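AlgW protein (Pseudomonas aeruginosa, PDB 7CO3) is an HtrA-type serine protease of the peptidase S1C family, with a trypsin-like domain and a PDZ domain, whose activity is under versatile regulation. Local coordinates at the interface of chains A and B. Numbering follows the deposited sequence. Chains: chain A/B, AlgW protein.

Contact 1: the interface of chains A and B. Residues chain A 246, 248, 253, 255; chain B 188, 223, 250-251.
One face of the B:Phe188 ring is met by A:Phe246, whose CE1 lies 3.4 Å above the B:Phe188 plane, displaced toward the rim. The two rings cross at a tilt of about 36°, so the edge of A:Phe246 leans over the root of B:Phe188 and the rings do not lie parallel. This aromatic pair belongs to the contact between neighbouring trypsin-like domains of an HtrA (S1C) protease. A:Phe246 reaches across because its CG stands anti to the backbone N (chi1 -166°). At the far rim, on the same side of the plane, the bent aliphatic chain of A:Lys248 runs past in the opposite direction, its CE 3.7 Å from CE1 of B:Phe188. The carboxamide of A:Gln253 lies near the outer end of the ring and almost parallel to it, with OE1 3.9 Å from CZ of B:Phe188. That amide is steadied within its own chain, since A:Lys248 N donates to A:Gln253 OE1 over 3.0 Å from above the carbonyl plane. Across the interface its CD packs on the backbone of B:Gly251, 3.5 Å from CA. The backbone carbonyl O of A:Gln253 accepts a hydrogen bond of 3.0 Å from ND2 of B:Asn223. ND2 comes nearly along the C=O axis, and the acceptor O of A:Gln253 lies close to the plane of the asparagine amide. B:Asn223 opens the Asn-Pro-Gly-Asn stretch that leads to the nucleophile position, engineered from serine to alanine here.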
loop_
_atom_site.group_PDB
_atom_site.type_symbol
_atom_site.label_atom_id
_atom_site.label_comp_id
_atom_site.label_asym_id
_atom_site.label_seq_id
_atom_site.Cartn_x
_atom_site.Cartn_y
_atom_site.Cartn_z
ATOM N N PHE A 246 -4.210 0.386 11.303
ATOM C CA PHE A 246 -3.280 -0.418 12.078
ATOM C C PHE A 246 -1.966 -0.415 11.313
ATOM O O PHE A 246 -1.926 -0.757 10.123
ATOM C CB PHE A 246 -3.777 -1.851 12.309
ATOM C CG PHE A 246 -3.004 -2.573 13.361
ATOM C CD1 PHE A 246 -1.754 -3.145 13.072
ATOM C CD2 PHE A 246 -3.484 -2.643 14.658
ATOM C CE1 PHE A 246 -1.010 -3.789 14.068
ATOM C CE2 PHE A 246 -2.751 -3.294 15.657
ATOM C CZ PHE A 246 -1.521 -3.860 15.364
ATOM N N LYS A 248 2.607 -0.466 11.917
ATOM C CA LYS A 248 3.839 -0.420 12.682
ATOM C C LYS A 248 4.770 0.696 12.227
ATOM O O LYS A 248 5.907 0.748 12.686
ATOM C CB LYS A 248 4.534 -1.781 12.587
ATOM C CG LYS A 248 3.547 -2.922 12.860
ATOM C CD LYS A 248 4.157 -4.085 13.620
ATOM C CE LYS A 248 3.115 -4.760 14.492
ATOM N NZ LYS A 248 3.207 -4.340 15.918
ATOM N N GLN A 253 -0.238 0.720 5.886
ATOM C CA GLN A 253 0.233 -0.615 5.528
ATOM C C GLN A 253 -0.913 -1.456 4.980
ATOM O O GLN A 253 -0.842 -2.676 5.021
ATOM C CB GLN A 253 0.941 -1.263 6.727
ATOM C CG GLN A 253 2.243 -0.463 7.033
ATOM C CD GLN A 253 3.097 -0.947 8.196
ATOM O OE1 GLN A 253 2.602 -1.540 9.147
ATOM N NE2 GLN A 253 4.403 -0.698 8.103
ATOM N N ILE A 255 -4.097 -1.662 6.074
ATOM C CA ILE A 255 -5.083 -2.107 7.069
ATOM C C ILE A 255 -5.737 -0.841 7.637
ATOM O O ILE A 255 -5.276 -0.268 8.619
ATOM C CB ILE A 255 -4.439 -2.955 8.174
ATOM C CG1 ILE A 255 -3.592 -4.116 7.610
ATOM C CG2 ILE A 255 -5.525 -3.454 9.212
ATOM C CD1 ILE A 255 -4.340 -5.094 6.861
ATOM N N PHE B 188 -1.643 -9.102 11.334
ATOM C CA PHE B 188 -1.591 -8.601 12.708
ATOM C C PHE B 188 -2.642 -9.234 13.622
ATOM O O PHE B 188 -2.886 -8.709 14.701
ATOM C CB PHE B 188 -1.723 -7.070 12.746
ATOM C CG PHE B 188 -0.736 -6.359 11.861
ATOM C CD1 PHE B 188 0.621 -6.483 12.084
ATOM C CD2 PHE B 188 -1.164 -5.572 10.814
ATOM C CE1 PHE B 188 1.557 -5.826 11.262
ATOM C CE2 PHE B 188 -0.230 -4.883 9.980
ATOM C CZ PHE B 188 1.124 -5.034 10.207
ATOM N N ASN B 223 1.215 -8.505 5.221
ATOM C CA ASN B 223 1.752 -8.123 6.516
ATOM C C ASN B 223 2.068 -9.334 7.370
ATOM O O ASN B 223 1.578 -10.426 7.082
ATOM C CB ASN B 223 0.726 -7.254 7.251
ATOM C CG ASN B 223 0.709 -5.830 6.706
ATOM O OD1 ASN B 223 1.650 -5.081 6.956
ATOM N ND2 ASN B 223 -0.340 -5.467 5.979
ATOM N N GLY B 250 8.563 -2.924 8.785
ATOM C CA GLY B 250 7.829 -3.895 9.578
ATOM C C GLY B 250 6.458 -4.243 9.040
ATOM O O GLY B 250 5.800 -5.141 9.583
ATOM N N GLY B 251 6.013 -3.587 7.977
ATOM C CA GLY B 251 4.750 -3.929 7.372
ATOM C C GLY B 251 4.743 -3.612 5.897
ATOM O O GLY B 251 5.763 -3.263 5.309
#

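Contact 2: the interface of chains A and B. Residues chain A 180, 196, 198, 219; chain B 55, 194-196.
A:Asp219 has its CG set between the backbone N and the carbonyl carbon (chi1 63°), and this turns its carboxylate toward the strand of chain B, where OD2 accepts a hydrogen bond from the backbone N of B:Met196 over 2.8 Å. A:Ile198 takes the same kind of first torsion (chi1 59°), sending its CG1 and CD1 toward B:Val194 while CG2 points to B:Met196 and B:Tyr55. The carboxylate is shared between the subunits: its other oxygen, OD1, accepts from the backbone N of A:Ile198 at 2.7 Å, and each donor comes nearly along the C-O axis of its oxygen. A:Asp219 therefore joins strand 193-201 of its own chain to strand 193-201 of the neighbour. OD2 also meets water 1 at 2.9 Å, and the same water lies 3.1 Å from the backbone O of B:Met196. Two amide N-H groups and this water would be expected to stabilise the negative charge. Beside this polar junction, the methyl CG2 of B:Thr195 packs alongside CB of A:Asp219.

The apolar half of the patch is built round A:Ile198. Its CD1 touches CG1 of B:Val194 at 3.6 Å, the two side chains crossing roughly at a right angle, and its CG2 rests 3.8 Å from CB of B:Met196. CD2 of B:Tyr55 packs against CG2 of A:Ile198, the two side chains crossing at about a right angle, and its CE2 lies near CG2 of A:Val180. The bent chain of B:Met196 brings its terminal CE 3.8 Å from SD of A:Met196. By joining equivalent strands of protease domains, the site probably holds neighbouring subunits together in the HtrA trimer.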
loop_
_atom_site.group_PDB
_atom_site.type_symbol
_atom_site.label_atom_id
_atom_site.label_comp_id
_atom_site.label_asym_id
_atom_site.label_seq_id
_atom_site.Cartn_x
_atom_site.Cartn_y
_atom_site.Cartn_z
ATOM N N VAL A 180 -14.880 -3.042 -4.690
ATOM C CA VAL A 180 -13.907 -1.951 -4.770
ATOM C C VAL A 180 -14.413 -0.738 -3.995
ATOM O O VAL A 180 -15.603 -0.435 -4.016
ATOM C CB VAL A 180 -13.634 -1.596 -6.244
ATOM C CG1 VAL A 180 -12.837 -0.273 -6.379
ATOM C CG2 VAL A 180 -12.929 -2.710 -6.926
ATOM N N MET A 196 -7.529 3.947 -3.758
ATOM C CA MET A 196 -8.402 2.873 -4.186
ATOM C C MET A 196 -7.971 1.555 -3.558
ATOM O O MET A 196 -6.770 1.270 -3.459
ATOM C CB MET A 196 -8.370 2.750 -5.707
ATOM C CG MET A 196 -9.375 1.784 -6.252
ATOM S SD MET A 196 -8.689 0.109 -6.419
ATOM C CE MET A 196 -7.394 0.396 -7.655
ATOM N N ILE A 198 -10.038 -2.418 -1.858
ATOM C CA ILE A 198 -11.269 -3.206 -1.723
ATOM C C ILE A 198 -11.721 -3.189 -0.272
ATOM O O ILE A 198 -10.951 -2.884 0.642
ATOM C CB ILE A 198 -11.142 -4.687 -2.168
ATOM C CG1 ILE A 198 -10.044 -5.407 -1.349
ATOM C CG2 ILE A 198 -10.918 -4.842 -3.690
ATOM C CD1 ILE A 198 -10.148 -6.922 -1.429
ATOM N N ASP A 219 -8.190 -1.936 2.237
ATOM C CA ASP A 219 -6.774 -1.727 1.943
ATOM C C ASP A 219 -6.525 -0.478 1.095
ATOM O O ASP A 219 -5.382 -0.225 0.743
ATOM C CB ASP A 219 -6.132 -2.975 1.325
ATOM C CG ASP A 219 -6.728 -3.357 -0.029
ATOM O OD1 ASP A 219 -7.749 -2.756 -0.445
ATOM O OD2 ASP A 219 -6.164 -4.276 -0.681
ATOM N N TYR B 55 -14.702 -8.065 -6.655
ATOM C CA TYR B 55 -14.087 -9.364 -6.448
ATOM C C TYR B 55 -14.838 -10.172 -5.398
ATOM O O TYR B 55 -14.327 -11.179 -4.917
ATOM C CB TYR B 55 -12.611 -9.181 -6.094
ATOM C CG TYR B 55 -11.919 -8.346 -7.173
ATOM C CD1 TYR B 55 -11.557 -8.931 -8.398
ATOM C CD2 TYR B 55 -11.678 -6.976 -7.002
ATOM C CE1 TYR B 55 -10.974 -8.209 -9.387
ATOM C CE2 TYR B 55 -11.073 -6.231 -8.013
ATOM C CZ TYR B 55 -10.719 -6.867 -9.195
ATOM O OH TYR B 55 -10.144 -6.180 -10.218
ATOM N N VAL B 194 -8.955 -9.687 3.326
ATOM C CA VAL B 194 -8.699 -9.812 1.894
ATOM C C VAL B 194 -8.062 -8.522 1.412
ATOM O O VAL B 194 -8.620 -7.457 1.616
ATOM C CB VAL B 194 -9.971 -10.129 1.077
ATOM C CG1 VAL B 194 -9.580 -10.371 -0.420
ATOM C CG2 VAL B 194 -10.659 -11.359 1.627
ATOM N N THR B 195 -6.924 -8.619 0.734
ATOM C CA THR B 195 -6.336 -7.461 0.071
ATOM C C THR B 195 -6.185 -7.734 -1.417
ATOM O O THR B 195 -6.104 -8.874 -1.835
ATOM C CB THR B 195 -4.988 -7.086 0.680
ATOM O OG1 THR B 195 -4.153 -8.252 0.695
ATOM C CG2 THR B 195 -5.160 -6.605 2.093
ATOM N N MET B 196 -6.090 -6.666 -2.206
ATOM C CA MET B 196 -6.106 -6.763 -3.652
ATOM C C MET B 196 -4.906 -6.042 -4.248
ATOM O O MET B 196 -4.531 -4.957 -3.782
ATOM C CB MET B 196 -7.394 -6.154 -4.200
ATOM C CG MET B 196 -7.580 -6.368 -5.670
ATOM S SD MET B 196 -6.891 -5.002 -6.650
ATOM C CE MET B 196 -7.940 -3.629 -6.102
HETATM O O HOH W 1 -3.359 -3.926 -1.160
#

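Contacts 1 and 2 lie about 15 Å apart, measured between the centres of their C-alpha atoms, and are parts of the same A-B interface. They share no residue, but chain B supplies the 3-10 helix 187-189 to contact 1 and the nearby strand 193-201 to contact 2. The run that leads to the nucleophile position also serves both, through B:Asn223 in contact 1 and A:Asp219 in contact 2. Subunit packing thus adjoins segments close to the active site, and could link assembly to its shape. The deposited assembly has three copies, consistent with the trimer typical of HtrA proteases.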